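Local coordinates for protein shikimate kinase (Aquifex aeolicus, PDB 2PT5) that probably catalyses the ATP- and magnesium-dependent phosphorylation of the 3-hydroxyl of shikimate, the fifth of seven steps leading to chorismate, at residues L58-E61 with V62-D65; S67-E70 with N71-I74; F103-F106 with L107-C110; E115-L118 with L119-P122. One frame throughout, in Å; residues are numbered along the deposited sequence.

Contact 1 (L58-E61 with V62-D65); sequences LEFE and VLKD
Lys64 folds back over the ring of Phe60, an i to i+4 cation-pi pair on the side of helix 52-66 that meets helix 84-91 in this P-loop kinase fold. At its root, CB of Lys64 rests near the carbonyl oxygens of Phe60 and Glu61. CG stands beside the backbone N (chi1 -62°), which directs the chain back along the helix, and there it meets Phe60 O and ring atom CE1. CE comes down over the ring face, 4.1 Å from Phe60 CZ. A bend at the last torsion (chi4 67°) then brings NZ almost exactly above the ring, 4.1 Å from the Phe60 centroid and 3° off its normal. Lysine suits the place because its methylenes can lie on the aromatic while the ammonium uses the pi cloud. Beneath this pair, Lys64 N donates to Phe60 O at 3.0 Å, a regular helical bond. Leu63 approaches the same ring obliquely, CD2 being 3.9 Å from Phe60 CD1; Phe60 touches Glu85 and Ala86, and Leu63 touches Met90, all on helix 84-91. Another face of the helix turns to helix 31-39: Leu58 and Val62 both pack on Val35, and Arg38 forms a salt bridge with Glu61, probably easing its closeness to Asp65. The same turn carries Glu59 beside Asp32, which probably binds shikimate. Leu58 fits tightly on Val62, Leu58 CD2 lying 3.4 Å from Val62 CG2.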
ATOM      1  N   LEU A  58       4.633   7.417 -12.761  1.00 51.26           N
ATOM      2  CA  LEU A  58       5.420   8.162 -11.790  1.00 48.19           C
ATOM      3  C   LEU A  58       5.575   7.385 -10.476  1.00 49.22           C
ATOM      4  O   LEU A  58       6.685   7.257  -9.943  1.00 46.19           O
ATOM      5  CB  LEU A  58       4.749   9.508 -11.500  1.00 54.54           C
ATOM      6  CG  LEU A  58       5.622  10.698 -11.093  1.00 58.34           C
ATOM      7  CD1 LEU A  58       4.729  11.763 -10.480  1.00 59.73           C
ATOM      8  CD2 LEU A  58       6.695  10.279 -10.100  1.00 61.46           C
ATOM      9  N   GLU A  59       4.468   6.868  -9.948  1.00 47.13           N
ATOM     10  CA  GLU A  59       4.528   6.144  -8.688  1.00 47.97           C
ATOM     11  C   GLU A  59       5.373   4.875  -8.824  1.00 47.48           C
ATOM     12  O   GLU A  59       6.021   4.444  -7.868  1.00 39.98           O
ATOM     13  CB  GLU A  59       3.116   5.823  -8.171  1.00 47.89           C
ATOM     14  CG  GLU A  59       2.320   4.825  -8.991  1.00 54.91           C
ATOM     15  CD  GLU A  59       0.887   4.670  -8.490  1.00 61.13           C
ATOM     16  OE1 GLU A  59       0.160   3.809  -9.033  1.00 63.11           O
ATOM     17  OE2 GLU A  59       0.485   5.408  -7.558  1.00 55.17           O
ATOM     18  N   PHE A  60       5.388   4.280 -10.013  1.00 47.23           N
ATOM     19  CA  PHE A  60       6.200   3.087 -10.186  1.00 47.43           C
ATOM     20  C   PHE A  60       7.671   3.515 -10.187  1.00 47.88           C
ATOM     21  O   PHE A  60       8.527   2.841  -9.610  1.00 46.17           O
ATOM     22  CB  PHE A  60       5.848   2.363 -11.484  1.00 47.90           C
ATOM     23  CG  PHE A  60       6.390   0.963 -11.559  1.00 45.66           C
ATOM     24  CD1 PHE A  60       7.052   0.396 -10.472  1.00 44.71           C
ATOM     25  CD2 PHE A  60       6.242   0.211 -12.716  1.00 50.05           C
ATOM     26  CE1 PHE A  60       7.562  -0.891 -10.535  1.00 37.52           C
ATOM     27  CE2 PHE A  60       6.749  -1.083 -12.788  1.00 48.05           C
ATOM     28  CZ  PHE A  60       7.410  -1.632 -11.693  1.00 46.59           C
ATOM     29  N   GLU A  61       7.958   4.647 -10.821  1.00 48.58           N
ATOM     30  CA  GLU A  61       9.320   5.172 -10.862  1.00 50.05           C
ATOM     31  C   GLU A  61       9.779   5.446  -9.437  1.00 47.01           C
ATOM     32  O   GLU A  61      10.893   5.084  -9.044  1.00 43.85           O
ATOM     33  CB  GLU A  61       9.378   6.482 -11.654  1.00 59.77           C
ATOM     34  CG  GLU A  61      10.692   7.245 -11.467  1.00 74.07           C
ATOM     35  CD  GLU A  61      10.669   8.653 -12.050  1.00 81.90           C
ATOM     36  OE1 GLU A  61      11.642   9.403 -11.816  1.00 83.86           O
ATOM     37  OE2 GLU A  61       9.688   9.009 -12.740  1.00 86.81           O
ATOM     38  N   VAL A  62       8.907   6.094  -8.670  1.00 41.28           N
ATOM     39  CA  VAL A  62       9.212   6.431  -7.291  1.00 39.49           C
ATOM     40  C   VAL A  62       9.458   5.166  -6.475  1.00 39.02           C
ATOM     41  O   VAL A  62      10.322   5.143  -5.596  1.00 35.06           O
ATOM     42  CB  VAL A  62       8.063   7.246  -6.654  1.00 38.06           C
ATOM     43  CG1 VAL A  62       8.350   7.498  -5.194  1.00 29.79           C
ATOM     44  CG2 VAL A  62       7.897   8.570  -7.396  1.00 43.20           C
ATOM     45  N   LEU A  63       8.695   4.118  -6.773  1.00 36.39           N
ATOM     46  CA  LEU A  63       8.840   2.861  -6.063  1.00 37.40           C
ATOM     47  C   LEU A  63      10.243   2.321  -6.276  1.00 40.10           C
ATOM     48  O   LEU A  63      10.925   1.946  -5.317  1.00 39.33           O
ATOM     49  CB  LEU A  63       7.821   1.837  -6.563  1.00 34.49           C
ATOM     50  CG  LEU A  63       7.963   0.433  -5.979  1.00 36.42           C
ATOM     51  CD1 LEU A  63       7.739   0.483  -4.468  1.00 37.38           C
ATOM     52  CD2 LEU A  63       6.950  -0.509  -6.651  1.00 41.59           C
ATOM     53  N   LYS A  64      10.670   2.278  -7.537  1.00 39.83           N
ATOM     54  CA  LYS A  64      11.999   1.779  -7.866  1.00 42.76           C
ATOM     55  C   LYS A  64      13.100   2.601  -7.195  1.00 38.74           C
ATOM     56  O   LYS A  64      14.011   2.039  -6.591  1.00 39.97           O
ATOM     57  CB  LYS A  64      12.220   1.771  -9.381  1.00 43.97           C
ATOM     58  CG  LYS A  64      11.280   0.873 -10.164  1.00 45.09           C
ATOM     59  CD  LYS A  64      11.980   0.368 -11.420  1.00 51.52           C
ATOM     60  CE  LYS A  64      11.002   0.061 -12.544  1.00 56.82           C
ATOM     61  NZ  LYS A  64      10.355   1.304 -13.057  1.00 59.26           N
ATOM     62  N   ASP A  65      13.012   3.924  -7.294  1.00 37.83           N
ATOM     63  CA  ASP A  65      14.010   4.802  -6.679  1.00 38.96           C
ATOM     64  C   ASP A  65      14.131   4.545  -5.168  1.00 39.08           C
ATOM     65  O   ASP A  65      15.234   4.466  -4.617  1.00 37.88           O
ATOM     66  CB  ASP A  65      13.650   6.272  -6.935  1.00 46.55           C
ATOM     67  CG  ASP A  65      13.771   6.659  -8.404  1.00 52.74           C
ATOM     68  OD1 ASP A  65      13.574   7.851  -8.726  1.00 54.42           O
ATOM     69  OD2 ASP A  65      14.066   5.772  -9.237  1.00 54.89           O
TER

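Contact 2 (S67-E70 with N71-I74); sequences SEKE and NVVI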
ATOM      1  N   SER A  67      13.409   1.848  -3.704  1.00 39.50           N
ATOM      2  CA  SER A  67      13.928   0.489  -3.570  1.00 41.74           C
ATOM      3  C   SER A  67      15.438   0.373  -3.764  1.00 42.90           C
ATOM      4  O   SER A  67      15.981  -0.731  -3.733  1.00 40.24           O
ATOM      5  CB  SER A  67      13.221  -0.440  -4.554  1.00 41.39           C
ATOM      6  OG  SER A  67      11.832  -0.481  -4.287  1.00 44.96           O
ATOM      7  N   GLU A  68      16.113   1.495  -3.988  1.00 43.28           N
ATOM      8  CA  GLU A  68      17.563   1.449  -4.130  1.00 48.42           C
ATOM      9  C   GLU A  68      18.118   1.211  -2.731  1.00 47.38           C
ATOM     10  O   GLU A  68      19.169   0.588  -2.564  1.00 47.25           O
ATOM     11  CB  GLU A  68      18.105   2.755  -4.718  1.00 48.90           C
ATOM     12  CG  GLU A  68      17.878   2.866  -6.222  1.00 57.51           C
ATOM     13  CD  GLU A  68      18.571   1.753  -7.000  1.00 61.48           C
ATOM     14  OE1 GLU A  68      19.814   1.790  -7.103  1.00 65.40           O
ATOM     15  OE2 GLU A  68      17.877   0.839  -7.502  1.00 60.97           O
ATOM     16  N   LYS A  69      17.384   1.686  -1.727  1.00 43.86           N
ATOM     17  CA  LYS A  69      17.777   1.502  -0.333  1.00 44.12           C
ATOM     18  C   LYS A  69      17.643   0.015  -0.031  1.00 43.93           C
ATOM     19  O   LYS A  69      16.681  -0.618  -0.458  1.00 41.21           O
ATOM     20  CB  LYS A  69      16.848   2.287   0.598  1.00 45.20           C
ATOM     21  CG  LYS A  69      16.731   3.775   0.283  1.00 43.07           C
ATOM     22  CD  LYS A  69      15.584   4.406   1.069  1.00 43.35           C
ATOM     23  CE  LYS A  69      15.228   5.794   0.548  1.00 41.50           C
ATOM     24  NZ  LYS A  69      16.315   6.780   0.813  1.00 45.92           N
ATOM     25  N   GLU A  70      18.601  -0.548   0.695  1.00 45.23           N
ATOM     26  CA  GLU A  70      18.536  -1.968   1.033  1.00 48.78           C
ATOM     27  C   GLU A  70      17.666  -2.241   2.259  1.00 45.94           C
ATOM     28  O   GLU A  70      17.074  -3.306   2.382  1.00 45.36           O
ATOM     29  CB  GLU A  70      19.939  -2.530   1.262  1.00 54.30           C
ATOM     30  CG  GLU A  70      20.696  -2.842  -0.013  1.00 61.36           C
ATOM     31  CD  GLU A  70      22.110  -3.303   0.257  1.00 66.01           C
ATOM     32  OE1 GLU A  70      22.344  -3.893   1.334  1.00 69.83           O
ATOM     33  OE2 GLU A  70      22.981  -3.085  -0.612  1.00 69.52           O
ATOM     34  N   ASN A  71      17.588  -1.273   3.163  1.00 43.70           N
ATOM     35  CA  ASN A  71      16.792  -1.431   4.370  1.00 41.62           C
ATOM     36  C   ASN A  71      15.753  -0.323   4.407  1.00 43.47           C
ATOM     37  O   ASN A  71      16.089   0.856   4.562  1.00 44.65           O
ATOM     38  CB  ASN A  71      17.702  -1.359   5.589  1.00 44.48           C
ATOM     39  CG  ASN A  71      18.826  -2.368   5.522  1.00 43.12           C
ATOM     40  OD1 ASN A  71      18.602  -3.571   5.661  1.00 47.95           O
ATOM     41  ND2 ASN A  71      20.043  -1.887   5.285  1.00 44.16           N
ATOM     42  N   VAL A  72      14.486  -0.702   4.271  1.00 38.82           N
ATOM     43  CA  VAL A  72      13.420   0.288   4.246  1.00 35.59           C
ATOM     44  C   VAL A  72      12.050  -0.383   4.222  1.00 33.26           C
ATOM     45  O   VAL A  72      11.909  -1.524   3.761  1.00 35.38           O
ATOM     46  CB  VAL A  72      13.562   1.173   2.976  1.00 33.43           C
ATOM     47  CG1 VAL A  72      13.251   0.335   1.733  1.00 30.54           C
ATOM     48  CG2 VAL A  72      12.660   2.401   3.061  1.00 32.53           C
ATOM     49  N   VAL A  73      11.052   0.316   4.753  1.00 30.24           N
ATOM     50  CA  VAL A  73       9.681  -0.172   4.740  1.00 24.80           C
ATOM     51  C   VAL A  73       8.992   0.815   3.823  1.00 27.36           C
ATOM     52  O   VAL A  73       9.042   2.033   4.052  1.00 28.09           O
ATOM     53  CB  VAL A  73       9.020  -0.105   6.117  1.00 27.41           C
ATOM     54  CG1 VAL A  73       7.560  -0.536   6.011  1.00 25.33           C
ATOM     55  CG2 VAL A  73       9.770  -0.988   7.097  1.00 31.02           C
ATOM     56  N   ILE A  74       8.371   0.299   2.771  1.00 27.81           N
ATOM     57  CA  ILE A  74       7.685   1.145   1.809  1.00 29.15           C
ATOM     58  C   ILE A  74       6.209   0.784   1.736  1.00 30.59           C
ATOM     59  O   ILE A  74       5.875  -0.369   1.455  1.00 29.56           O
ATOM     60  CB  ILE A  74       8.291   0.965   0.406  1.00 29.77           C
ATOM     61  CG1 ILE A  74       9.744   1.437   0.399  1.00 32.75           C
ATOM     62  CG2 ILE A  74       7.477   1.718  -0.619  1.00 28.22           C
ATOM     63  CD1 ILE A  74      10.509   0.968  -0.826  1.00 27.47           C
TER
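Ser67 and Ile74 meet across the mouth of the turn that joins helix 52-66 to strand 72-75, with Ser67 OG 4.0 Å from Ile74 CD1. This is a van der Waals contact: the methyl end of the isoleucine lies by the hydroxyl, whose polar needs are met by other groups. Nearer the bend, Lys69 and Val72 form the second touch. The lysine crosses the valine at about a right angle, and its CD approaches Val72 CG2 to 4.1 Å. Only an aliphatic part of Lys69 is used; the amino end leads away from the strand. In Val72 the first torsion (chi1 69°) sets CG2 anti to the backbone N, and this is the branch that meets the lysine.

The next shell fixes these groups. Ser67 OG hydrogen-bonds with Leu63 O, one helical turn back, and with Tyr4 OH, tying the end of the helix to strand 2-6. Asn71 OD1 hydrogen-bonds with Met1 N, Glu70 and Val72 make backbone hydrogen bonds with Met1, and Val72 also with Ile3 of strand 2-6. Tyr29 of strand 28-30, on the other flank, touches both Lys69 and Val72. Beta-branched residues suit an extended strand, and Ile74 packs on Tyr4 and on Leu63 and Leu66 of the helix; serine suits the helix end because its short hydroxyl can reach back to Leu63 O. No hydrogen bond spans the two halves of the turn, so its shape probably depends on van der Waals contacts within it and on polar bonds to the adjoining strands.

Contact 3 (F103-F106 with L107-C110); sequences FEVF and LERC
Cys110, the first residue past the short helix 103-109, is joined by a disulfide to Cys10 of the predicted ATP-binding P-loop, and it meets Phe106 just where that helix ends. Cys110 SG lies 3.4 Å from Phe106 CD1 and approaches the ring obliquely, 55° off its normal, in a sulfur-aromatic contact. Under this pair, Cys110 N donates to Phe106 O at 2.8 Å, the last full helical bond before the chain turns away.

One turn earlier, Leu107 lies over a face of Phe103. Its CD2 sits 4.0 Å from the ring centroid in a CH-pi contact, coming closest at Phe103 CE2 (3.6 Å), while the other methyl, CD1, reaches Phe103 CZ and also the second phenylalanine at Phe106 CD2. One methyl, CD1, thus touches both rings, while CD2 stays on Phe103; both rings also meet Phe130 of helix 127-137. On a different side, Val105 and Arg109 run alongside each other. The arginine is extended from CG to NE, which lays its guanidinium flat against Val105 CG1, 3.3 Å from Arg109 NE. A weak hydrogen bond from Arg109 NH2 to Glu147 O helps to place its far end.

Because Cys10 belongs to the predicted ATP-binding loop, the covalent link ties that loop to the end of this helix. With its sulfur already in a disulfide, Cys110 meets Phe106 as a neutral, polarisable group, and dispersion probably dominates their attraction.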
ATOM      1  N   PHE A 103     -14.498  -6.578   3.142  1.00 28.31           N
ATOM      2  CA  PHE A 103     -15.283  -5.570   2.429  1.00 30.03           C
ATOM      3  C   PHE A 103     -16.050  -4.619   3.339  1.00 29.11           C
ATOM      4  O   PHE A 103     -16.077  -3.423   3.082  1.00 28.85           O
ATOM      5  CB  PHE A 103     -16.260  -6.239   1.448  1.00 30.51           C
ATOM      6  CG  PHE A 103     -16.913  -5.280   0.465  1.00 33.47           C
ATOM      7  CD1 PHE A 103     -16.138  -4.449  -0.347  1.00 32.13           C
ATOM      8  CD2 PHE A 103     -18.301  -5.263   0.302  1.00 32.09           C
ATOM      9  CE1 PHE A 103     -16.733  -3.616  -1.315  1.00 29.03           C
ATOM     10  CE2 PHE A 103     -18.905  -4.434  -0.663  1.00 29.87           C
ATOM     11  CZ  PHE A 103     -18.117  -3.613  -1.471  1.00 30.79           C
ATOM     12  N   GLU A 104     -16.667  -5.131   4.404  1.00 32.29           N
ATOM     13  CA  GLU A 104     -17.434  -4.263   5.296  1.00 31.16           C
ATOM     14  C   GLU A 104     -16.560  -3.200   5.974  1.00 34.14           C
ATOM     15  O   GLU A 104     -17.012  -2.076   6.195  1.00 36.16           O
ATOM     16  CB  GLU A 104     -18.204  -5.081   6.358  1.00 28.44           C
ATOM     17  CG  GLU A 104     -17.329  -5.783   7.387  1.00 28.25           C
ATOM     18  CD  GLU A 104     -16.980  -7.203   7.001  1.00 32.94           C
ATOM     19  OE1 GLU A 104     -17.099  -7.556   5.804  1.00 33.64           O
ATOM     20  OE2 GLU A 104     -16.573  -7.966   7.901  1.00 36.08           O
ATOM     21  N   VAL A 105     -15.315  -3.542   6.296  1.00 32.07           N
ATOM     22  CA  VAL A 105     -14.407  -2.588   6.935  1.00 31.02           C
ATOM     23  C   VAL A 105     -13.976  -1.538   5.912  1.00 32.50           C
ATOM     24  O   VAL A 105     -13.931  -0.342   6.201  1.00 31.43           O
ATOM     25  CB  VAL A 105     -13.154  -3.290   7.488  1.00 30.08           C
ATOM     26  CG1 VAL A 105     -12.126  -2.254   7.930  1.00 30.42           C
ATOM     27  CG2 VAL A 105     -13.540  -4.183   8.667  1.00 35.39           C
ATOM     28  N   PHE A 106     -13.651  -2.017   4.718  1.00 34.29           N
ATOM     29  CA  PHE A 106     -13.237  -1.184   3.592  1.00 30.37           C
ATOM     30  C   PHE A 106     -14.296  -0.117   3.355  1.00 32.00           C
ATOM     31  O   PHE A 106     -14.000   1.072   3.242  1.00 34.18           O
ATOM     32  CB  PHE A 106     -13.108  -2.077   2.352  1.00 29.89           C
ATOM     33  CG  PHE A 106     -13.052  -1.332   1.046  1.00 33.19           C
ATOM     34  CD1 PHE A 106     -11.881  -0.701   0.629  1.00 34.68           C
ATOM     35  CD2 PHE A 106     -14.159  -1.307   0.206  1.00 37.16           C
ATOM     36  CE1 PHE A 106     -11.815  -0.063  -0.608  1.00 34.15           C
ATOM     37  CE2 PHE A 106     -14.105  -0.674  -1.031  1.00 35.57           C
ATOM     38  CZ  PHE A 106     -12.926  -0.052  -1.440  1.00 31.76           C
ATOM     39  N   LEU A 107     -15.541  -0.565   3.303  1.00 31.47           N
ATOM     40  CA  LEU A 107     -16.680   0.304   3.056  1.00 30.72           C
ATOM     41  C   LEU A 107     -16.833   1.393   4.109  1.00 35.45           C
ATOM     42  O   LEU A 107     -17.131   2.535   3.785  1.00 32.89           O
ATOM     43  CB  LEU A 107     -17.946  -0.545   3.004  1.00 32.29           C
ATOM     44  CG  LEU A 107     -18.815  -0.545   1.749  1.00 36.15           C
ATOM     45  CD1 LEU A 107     -17.987  -0.352   0.500  1.00 34.99           C
ATOM     46  CD2 LEU A 107     -19.579  -1.861   1.710  1.00 31.03           C
ATOM     47  N   GLU A 108     -16.622   1.038   5.371  1.00 38.36           N
ATOM     48  CA  GLU A 108     -16.767   2.003   6.448  1.00 43.79           C
ATOM     49  C   GLU A 108     -15.556   2.916   6.672  1.00 41.16           C
ATOM     50  O   GLU A 108     -15.703   3.994   7.240  1.00 43.99           O
ATOM     51  CB  GLU A 108     -17.154   1.279   7.752  1.00 41.07           C
ATOM     52  CG  GLU A 108     -16.190   0.205   8.216  1.00 50.72           C
ATOM     53  CD  GLU A 108     -16.866  -0.868   9.074  1.00 55.51           C
ATOM     54  OE1 GLU A 108     -16.145  -1.698   9.673  1.00 52.89           O
ATOM     55  OE2 GLU A 108     -18.118  -0.891   9.141  1.00 54.54           O
ATOM     56  N   ARG A 109     -14.375   2.513   6.209  1.00 41.09           N
ATOM     57  CA  ARG A 109     -13.175   3.336   6.411  1.00 41.40           C
ATOM     58  C   ARG A 109     -12.664   4.085   5.179  1.00 41.74           C
ATOM     59  O   ARG A 109     -12.171   5.203   5.295  1.00 44.15           O
ATOM     60  CB  ARG A 109     -12.018   2.482   6.948  1.00 40.35           C
ATOM     61  CG  ARG A 109     -12.231   1.825   8.310  1.00 34.66           C
ATOM     62  CD  ARG A 109     -10.978   1.030   8.709  1.00 38.44           C
ATOM     63  NE  ARG A 109     -11.183   0.220   9.911  1.00 45.08           N
ATOM     64  CZ  ARG A 109     -10.233  -0.498  10.507  1.00 44.43           C
ATOM     65  NH1 ARG A 109      -8.994  -0.517  10.025  1.00 48.03           N
ATOM     66  NH2 ARG A 109     -10.525  -1.212  11.580  1.00 49.93           N
ATOM     67  N   CYS A 110     -12.773   3.471   4.006  1.00 40.82           N
ATOM     68  CA  CYS A 110     -12.266   4.083   2.779  1.00 40.44           C
ATOM     69  C   CYS A 110     -13.135   5.189   2.165  1.00 41.93           C
ATOM     70  O   CYS A 110     -14.304   5.365   2.515  1.00 36.03           O
ATOM     71  CB  CYS A 110     -12.003   2.994   1.729  1.00 41.78           C
ATOM     72  SG  CYS A 110     -10.383   2.133   1.795  1.00 48.49           S
TER

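Contact 4 (E115-L118 with L119-P122); sequences ERPL and LKRP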
ATOM      1  N   GLU A 115     -12.830  12.125  -1.902  1.00 37.86           N
ATOM      2  CA  GLU A 115     -12.904  12.113  -0.443  1.00 45.48           C
ATOM      3  C   GLU A 115     -14.310  11.856   0.099  1.00 43.29           C
ATOM      4  O   GLU A 115     -14.635  12.233   1.220  1.00 42.72           O
ATOM      5  CB  GLU A 115     -12.357  13.429   0.121  1.00 53.88           C
ATOM      6  CG  GLU A 115     -10.849  13.586  -0.030  1.00 71.08           C
ATOM      7  CD  GLU A 115     -10.357  14.959   0.392  1.00 82.08           C
ATOM      8  OE1 GLU A 115     -10.707  15.404   1.507  1.00 88.34           O
ATOM      9  OE2 GLU A 115      -9.615  15.592  -0.389  1.00 87.72           O
ATOM     10  N   ARG A 116     -15.149  11.213  -0.701  1.00 41.87           N
ATOM     11  CA  ARG A 116     -16.500  10.899  -0.259  1.00 41.15           C
ATOM     12  C   ARG A 116     -16.497   9.510   0.382  1.00 39.74           C
ATOM     13  O   ARG A 116     -15.815   8.606  -0.092  1.00 32.23           O
ATOM     14  CB  ARG A 116     -17.456  10.936  -1.453  1.00 42.82           C
ATOM     15  CG  ARG A 116     -17.634  12.338  -2.032  1.00 44.27           C
ATOM     16  CD  ARG A 116     -18.454  12.339  -3.312  1.00 43.03           C
ATOM     17  NE  ARG A 116     -17.798  11.617  -4.402  1.00 39.69           N
ATOM     18  CZ  ARG A 116     -18.191  11.675  -5.672  1.00 45.93           C
ATOM     19  NH1 ARG A 116     -19.234  12.422  -6.012  1.00 38.82           N
ATOM     20  NH2 ARG A 116     -17.547  10.986  -6.605  1.00 42.66           N
ATOM     21  N   PRO A 117     -17.231   9.333   1.495  1.00 44.14           N
ATOM     22  CA  PRO A 117     -17.259   8.014   2.138  1.00 42.44           C
ATOM     23  C   PRO A 117     -17.890   6.977   1.212  1.00 45.14           C
ATOM     24  O   PRO A 117     -19.007   7.171   0.724  1.00 44.44           O
ATOM     25  CB  PRO A 117     -18.089   8.255   3.398  1.00 42.38           C
ATOM     26  CG  PRO A 117     -18.966   9.425   3.023  1.00 46.64           C
ATOM     27  CD  PRO A 117     -18.002  10.315   2.277  1.00 43.31           C
ATOM     28  N   LEU A 118     -17.165   5.887   0.966  1.00 41.23           N
ATOM     29  CA  LEU A 118     -17.650   4.826   0.092  1.00 39.19           C
ATOM     30  C   LEU A 118     -18.984   4.248   0.545  1.00 36.14           C
ATOM     31  O   LEU A 118     -19.747   3.726  -0.260  1.00 34.81           O
ATOM     32  CB  LEU A 118     -16.613   3.706  -0.008  1.00 36.50           C
ATOM     33  CG  LEU A 118     -15.256   4.103  -0.599  1.00 36.26           C
ATOM     34  CD1 LEU A 118     -14.453   2.839  -0.856  1.00 37.86           C
ATOM     35  CD2 LEU A 118     -15.438   4.875  -1.899  1.00 32.58           C
ATOM     36  N   LEU A 119     -19.270   4.347   1.837  1.00 40.15           N
ATOM     37  CA  LEU A 119     -20.527   3.823   2.352  1.00 45.93           C
ATOM     38  C   LEU A 119     -21.731   4.575   1.771  1.00 43.87           C
ATOM     39  O   LEU A 119     -22.866   4.116   1.879  1.00 47.17           O
ATOM     40  CB  LEU A 119     -20.533   3.892   3.883  1.00 48.08           C
ATOM     41  CG  LEU A 119     -21.511   2.978   4.628  1.00 52.54           C
ATOM     42  CD1 LEU A 119     -21.571   1.609   3.964  1.00 51.55           C
ATOM     43  CD2 LEU A 119     -21.065   2.846   6.079  1.00 53.98           C
ATOM     44  N   LYS A 120     -21.482   5.720   1.142  1.00 44.34           N
ATOM     45  CA  LYS A 120     -22.567   6.504   0.554  1.00 46.57           C
ATOM     46  C   LYS A 120     -22.546   6.520  -0.972  1.00 44.38           C
ATOM     47  O   LYS A 120     -23.417   7.112  -1.598  1.00 50.06           O
ATOM     48  CB  LYS A 120     -22.532   7.940   1.077  1.00 52.80           C
ATOM     49  CG  LYS A 120     -22.640   8.058   2.589  1.00 62.14           C
ATOM     50  CD  LYS A 120     -23.872   7.361   3.132  1.00 66.66           C
ATOM     51  CE  LYS A 120     -23.984   7.563   4.633  1.00 76.49           C
ATOM     52  NZ  LYS A 120     -22.736   7.166   5.346  1.00 77.52           N
ATOM     53  N   ARG A 121     -21.540   5.885  -1.566  1.00 40.46           N
ATOM     54  CA  ARG A 121     -21.434   5.806  -3.021  1.00 35.13           C
ATOM     55  C   ARG A 121     -22.194   4.551  -3.496  1.00 37.47           C
ATOM     56  O   ARG A 121     -22.393   3.610  -2.733  1.00 31.06           O
ATOM     57  CB  ARG A 121     -19.964   5.700  -3.445  1.00 28.54           C
ATOM     58  CG  ARG A 121     -19.091   6.893  -3.058  1.00 35.46           C
ATOM     59  CD  ARG A 121     -19.609   8.181  -3.686  1.00 32.80           C
ATOM     60  NE  ARG A 121     -19.734   8.063  -5.140  1.00 24.78           N
ATOM     61  CZ  ARG A 121     -20.579   8.776  -5.879  1.00 28.15           C
ATOM     62  NH1 ARG A 121     -21.380   9.665  -5.306  1.00 24.69           N
ATOM     63  NH2 ARG A 121     -20.642   8.582  -7.196  1.00 26.30           N
ATOM     64  N   PRO A 122     -22.632   4.526  -4.764  1.00 40.89           N
ATOM     65  CA  PRO A 122     -23.350   3.334  -5.228  1.00 38.74           C
ATOM     66  C   PRO A 122     -22.419   2.128  -5.091  1.00 38.07           C
ATOM     67  O   PRO A 122     -21.230   2.239  -5.349  1.00 31.58           O
ATOM     68  CB  PRO A 122     -23.664   3.670  -6.682  1.00 43.86           C
ATOM     69  CG  PRO A 122     -23.789   5.174  -6.656  1.00 42.49           C
ATOM     70  CD  PRO A 122     -22.602   5.564  -5.809  1.00 42.91           C
TER
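Pro117 O accepts a hydrogen bond from Lys120 N at 2.9 Å, the shorter of the two in this 3-10 turn, which lies in the loop between helices 103-109 and 127-137 of the kinase. The donor stands above the carbonyl plane, 44° out of it. Leu118 O then accepts a bond from Arg121 N at 3.1 Å, from still farther above its plane. Proline suits the first position because the turn needs its carbonyl but no N-H from it; its ring also touches the lysine, Pro117 CG to Lys120 CG at 3.9 Å.

Over this turn two arginines stack. The guanidinium of Arg116 lies flat on that of Arg121, centres 3.8 Å apart and planes 7° from parallel. In Arg121, chi2 (-60°) turns CD back toward Arg116 NE, and the further bend at chi3 lays the guanidinium over that of Arg116. On the opposite face of the Arg121 guanidinium lies Pro122 CD. Asp112 forms a salt bridge with Arg116 NE and a long, weak ion pair with Arg121 NE, so its charge probably helps the two cations share the site. Arg116 is predicted to bind ATP, so the stack and Asp112 probably help to place its guanidinium. Leucine suits position 118, the buried point of the turn, where it packs on Phe106 and Ile126. At the stack itself, the nearest approach is Arg116 NH1 to Arg121 NH1, 3.6 Å.

How the contacts relate
The four contacts follow one another along the chain without nesting, and they form two pairs. Contacts 1 and 2 have centres 12 Å apart and belong to helix 52-66 and strand 72-75, which are consecutive; they meet where Leu63 CD1 packs on Ile74 CG2, at 4.1 Å. Contacts 3 and 4, about 10 Å apart between centres, touch where Phe106 CZ meets Leu118 CD1. About 28 Å separates the centres of contacts 1 and 3, which lie on opposite sides of the chain's centre. The first pair joins a helix to a sheet strand, Glu59 of contact 1 lying close to the predicted shikimate-binding Asp32 and Arg56, while the other gathers around the predicted ATP-binding Cys10 and Arg116.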